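Cell division protein FtsZ 1 (Methanocaldococcus jannaschii, PDB 2VAP) binds GTP, probably hydrolyses it, and as a tubulin homologue is thought to polymerise into the Z ring at the future site of cell division. Local coordinates at residues G246-S258 with S267-I279. Residues are numbered along the deposited sequence; the frame is centred on the assembly and turned at random.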
loop_
_atom_site.group_PDB
_atom_site.type_symbol
_atom_site.label_atom_id
_atom_site.label_comp_id
_atom_site.label_asym_id
_atom_site.label_seq_id
_atom_site.Cartn_x
_atom_site.Cartn_y
_atom_site.Cartn_z
ATOM N N GLY A 246 -6.401 6.340 10.265
ATOM C CA GLY A 246 -5.279 6.956 9.559
ATOM C C GLY A 246 -5.686 7.995 8.530
ATOM O O GLY A 246 -4.869 8.827 8.130
ATOM N N GLY A 247 -6.945 7.940 8.098
ATOM C CA GLY A 247 -7.489 8.898 7.138
ATOM C C GLY A 247 -6.765 8.852 5.808
ATOM O O GLY A 247 -6.644 7.790 5.200
ATOM N N LEU A 248 -6.283 10.009 5.365
ATOM C CA LEU A 248 -5.485 10.097 4.147
ATOM C C LEU A 248 -4.005 9.953 4.482
ATOM O O LEU A 248 -3.519 10.538 5.454
ATOM C CB LEU A 248 -5.747 11.418 3.415
ATOM C CG LEU A 248 -5.204 11.564 1.989
ATOM C CD1 LEU A 248 -5.968 10.687 1.002
ATOM C CD2 LEU A 248 -5.252 13.017 1.553
ATOM N N ALA A 249 -3.300 9.165 3.674
ATOM C CA ALA A 249 -1.880 8.908 3.881
ATOM C C ALA A 249 -1.088 9.039 2.585
ATOM O O ALA A 249 -1.622 8.832 1.495
ATOM C CB ALA A 249 -1.673 7.529 4.492
ATOM N N MET A 250 0.186 9.400 2.721
ATOM C CA MET A 250 1.109 9.476 1.589
ATOM C C MET A 250 2.451 8.861 1.971
ATOM O O MET A 250 2.764 8.728 3.159
ATOM C CB MET A 250 1.288 10.923 1.123
ATOM C CG MET A 250 0.062 11.506 0.439
ATOM S SD MET A 250 0.281 13.228 -0.037
ATOM C CE MET A 250 -1.400 13.675 -0.458
ATOM N N ILE A 251 3.240 8.484 0.967
ATOM C CA ILE A 251 4.507 7.794 1.211
ATOM C C ILE A 251 5.738 8.605 0.817
ATOM O O ILE A 251 5.669 9.503 -0.026
ATOM C CB ILE A 251 4.567 6.392 0.529
ATOM C CG1 ILE A 251 4.664 6.517 -1.000
ATOM C CG2 ILE A 251 3.378 5.531 0.954
ATOM C CD1 ILE A 251 5.078 5.232 -1.707
ATOM N N GLY A 252 6.857 8.274 1.452
ATOM C CA GLY A 252 8.168 8.780 1.076
ATOM C C GLY A 252 9.147 7.622 1.055
ATOM O O GLY A 252 9.179 6.816 1.988
ATOM N N ILE A 253 9.927 7.527 -0.017
ATOM C CA ILE A 253 10.933 6.474 -0.154
ATOM C C ILE A 253 12.322 7.082 -0.326
ATOM O O ILE A 253 12.516 7.998 -1.129
ATOM C CB ILE A 253 10.616 5.509 -1.334
ATOM C CG1 ILE A 253 9.233 4.870 -1.155
ATOM C CG2 ILE A 253 11.690 4.421 -1.456
ATOM C CD1 ILE A 253 8.685 4.199 -2.408
ATOM N N GLY A 254 13.278 6.568 0.442
ATOM C CA GLY A 254 14.668 6.992 0.341
ATOM C C GLY A 254 15.621 5.816 0.402
ATOM O O GLY A 254 15.343 4.818 1.068
ATOM N N GLU A 255 16.743 5.933 -0.304
ATOM C CA GLU A 255 17.780 4.902 -0.291
ATOM C C GLU A 255 19.173 5.510 -0.440
ATOM O O GLU A 255 19.350 6.515 -1.132
ATOM C CB GLU A 255 17.528 3.839 -1.368
ATOM C CG GLU A 255 17.429 4.365 -2.801
ATOM C CD GLU A 255 17.309 3.255 -3.834
ATOM O OE1 GLU A 255 16.785 2.168 -3.502
ATOM O OE2 GLU A 255 17.737 3.474 -4.987
ATOM N N SER A 256 20.150 4.895 0.223
ATOM C CA SER A 256 21.538 5.356 0.186
ATOM C C SER A 256 22.506 4.223 0.512
ATOM O O SER A 256 22.194 3.345 1.320
ATOM C CB SER A 256 21.746 6.511 1.168
ATOM O OG SER A 256 23.077 6.997 1.113
ATOM N N ASP A 257 23.678 4.255 -0.118
ATOM C CA ASP A 257 24.731 3.270 0.135
ATOM C C ASP A 257 26.053 3.929 0.554
ATOM O O ASP A 257 27.115 3.302 0.500
ATOM C CB ASP A 257 24.929 2.359 -1.087
ATOM C CG ASP A 257 25.461 3.104 -2.309
ATOM O OD1 ASP A 257 26.171 2.471 -3.117
ATOM O OD2 ASP A 257 25.172 4.310 -2.468
ATOM N N SER A 258 25.971 5.188 0.982
ATOM C CA SER A 258 27.144 5.960 1.396
ATOM C C SER A 258 27.587 5.621 2.822
ATOM O O SER A 258 27.035 4.715 3.453
ATOM C CB SER A 258 26.860 7.460 1.267
ATOM O OG SER A 258 25.819 7.858 2.143
ATOM N N SER A 267 16.624 11.336 5.006
ATOM C CA SER A 267 16.559 12.670 4.409
ATOM C C SER A 267 15.858 12.616 3.051
ATOM O O SER A 267 14.985 13.438 2.764
ATOM C CB SER A 267 17.960 13.270 4.262
ATOM O OG SER A 267 17.907 14.565 3.689
ATOM N N MET A 268 16.238 11.633 2.236
ATOM C CA MET A 268 15.630 11.416 0.924
ATOM C C MET A 268 14.145 11.060 1.045
ATOM O O MET A 268 13.324 11.534 0.257
ATOM C CB MET A 268 16.388 10.329 0.153
ATOM C CG MET A 268 15.953 10.154 -1.299
ATOM S SD MET A 268 16.799 8.800 -2.141
ATOM C CE MET A 268 18.419 9.519 -2.415
ATOM N N ALA A 269 13.813 10.237 2.039
ATOM C CA ALA A 269 12.427 9.835 2.295
ATOM C C ALA A 269 11.547 11.016 2.713
ATOM O O ALA A 269 10.431 11.169 2.212
ATOM C CB ALA A 269 12.377 8.728 3.344
ATOM N N LEU A 270 12.054 11.846 3.623
ATOM C CA LEU A 270 11.324 13.024 4.103
ATOM C C LEU A 270 11.141 14.086 3.017
ATOM O O LEU A 270 10.145 14.813 3.015
ATOM C CB LEU A 270 12.018 13.630 5.328
ATOM C CG LEU A 270 11.824 12.911 6.668
ATOM C CD1 LEU A 270 12.938 13.267 7.643
ATOM C CD2 LEU A 270 10.457 13.220 7.272
ATOM N N ASN A 271 12.104 14.160 2.101
ATOM C CA ASN A 271 12.063 15.117 0.996
ATOM C C ASN A 271 11.525 14.515 -0.308
ATOM O O ASN A 271 11.633 15.130 -1.372
ATOM C CB ASN A 271 13.452 15.725 0.769
ATOM C CG ASN A 271 13.885 16.642 1.901
ATOM O OD1 ASN A 271 14.878 16.381 2.580
ATOM N ND2 ASN A 271 13.140 17.723 2.109
ATOM N N SER A 272 10.944 13.319 -0.216
ATOM C CA SER A 272 10.418 12.618 -1.390
ATOM C C SER A 272 9.290 13.395 -2.070
ATOM O O SER A 272 8.401 13.915 -1.390
ATOM C CB SER A 272 9.933 11.215 -1.014
ATOM O OG SER A 272 9.359 10.555 -2.130
ATOM N N PRO A 273 9.328 13.481 -3.416
ATOM C CA PRO A 273 8.249 14.105 -4.188
ATOM C C PRO A 273 6.895 13.429 -3.963
ATOM O O PRO A 273 5.855 14.071 -4.120
ATOM C CB PRO A 273 8.700 13.912 -5.641
ATOM C CG PRO A 273 10.176 13.768 -5.559
ATOM C CD PRO A 273 10.418 13.012 -4.291
ATOM N N LEU A 274 6.916 12.149 -3.591
ATOM C CA LEU A 274 5.690 11.387 -3.338
ATOM C C LEU A 274 4.939 11.855 -2.089
ATOM O O LEU A 274 3.731 11.633 -1.970
ATOM C CB LEU A 274 5.990 9.885 -3.266
ATOM C CG LEU A 274 6.571 9.229 -4.525
ATOM C CD1 LEU A 274 6.996 7.797 -4.234
ATOM C CD2 LEU A 274 5.589 9.276 -5.694
ATOM N N LEU A 275 5.652 12.494 -1.161
ATOM C CA LEU A 275 5.014 13.155 -0.025
ATOM C C LEU A 275 4.483 14.520 -0.464
ATOM O O LEU A 275 5.007 15.567 -0.071
ATOM C CB LEU A 275 5.986 13.299 1.155
ATOM C CG LEU A 275 6.248 12.088 2.056
ATOM C CD1 LEU A 275 7.340 12.411 3.065
ATOM C CD2 LEU A 275 4.977 11.627 2.771
ATOM N N ASP A 276 3.436 14.487 -1.286
ATOM C CA ASP A 276 2.868 15.685 -1.902
ATOM C C ASP A 276 1.897 16.389 -0.948
ATOM O O ASP A 276 0.713 16.562 -1.254
ATOM C CB ASP A 276 2.182 15.315 -3.226
ATOM C CG ASP A 276 1.942 16.519 -4.128
ATOM O OD1 ASP A 276 1.182 16.373 -5.109
ATOM O OD2 ASP A 276 2.506 17.604 -3.868
ATOM N N VAL A 277 2.423 16.791 0.208
ATOM C CA VAL A 277 1.646 17.427 1.272
ATOM C C VAL A 277 2.589 18.116 2.264
ATOM O O VAL A 277 3.764 17.754 2.367
ATOM C CB VAL A 277 0.731 16.393 2.014
ATOM C CG1 VAL A 277 1.560 15.365 2.790
ATOM C CG2 VAL A 277 -0.273 17.091 2.931
ATOM N N ASP A 278 2.072 19.117 2.976
ATOM C CA ASP A 278 2.767 19.691 4.120
ATOM C C ASP A 278 2.735 18.657 5.247
ATOM O O ASP A 278 1.679 18.378 5.821
ATOM C CB ASP A 278 2.099 21.002 4.554
ATOM C CG ASP A 278 2.884 21.743 5.633
ATOM O OD1 ASP A 278 4.040 21.365 5.926
ATOM O OD2 ASP A 278 2.337 22.718 6.189
ATOM N N ILE A 279 3.901 18.086 5.546
ATOM C CA ILE A 279 4.008 16.991 6.518
ATOM C C ILE A 279 3.823 17.428 7.977
ATOM O O ILE A 279 3.832 16.595 8.886
ATOM C CB ILE A 279 5.326 16.180 6.347
ATOM C CG1 ILE A 279 6.553 17.099 6.414
ATOM C CG2 ILE A 279 5.290 15.374 5.045
ATOM C CD1 ILE A 279 7.881 16.364 6.486
HETATM O O HOH W 1 2.458 9.203 -1.710
HETATM O O HOH W 2 11.587 9.356 -3.279
#
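Gly254 and Ala269 bring the two backbones to 4.1 Å between their CA atoms, where the last turn of helix 261-270 lies against strand 249-256, an outermost strand of the four-stranded mixed sheet in the C-terminal domain of this tubulin homologue. The absence of side chains at Gly252 and Gly254 lets the backbones come this close, and Gly252 CA makes a CA-H...O contact with Ala269 O. Met268, its CG anti to the backbone N (chi1 -172°), runs extended past Gly254 and brings SD to Glu255 N, which gives it a weak but nearly straight hydrogen bond (3.4 Å); the bend at chi3 then lays CE against Glu255 O. Beyond the helix, Ser272 OG receives Leu274 N at 3.3 Å, forming an ST turn, and also holds a water that donates to Ile253 O. An alanine at Ser272 would probably leave Leu274 N without this acceptor and remove one of the atoms that hold the water. Leu274 CD1 lies 4.1 Å from Ile251 CD1, the two side chains side by side. Leu275 sets CG 3.4 Å from Ile251 O. The extended Met250 places SD 3.8 Å from Val277 CG1. A second water joins Ile251 N to Leu274 O.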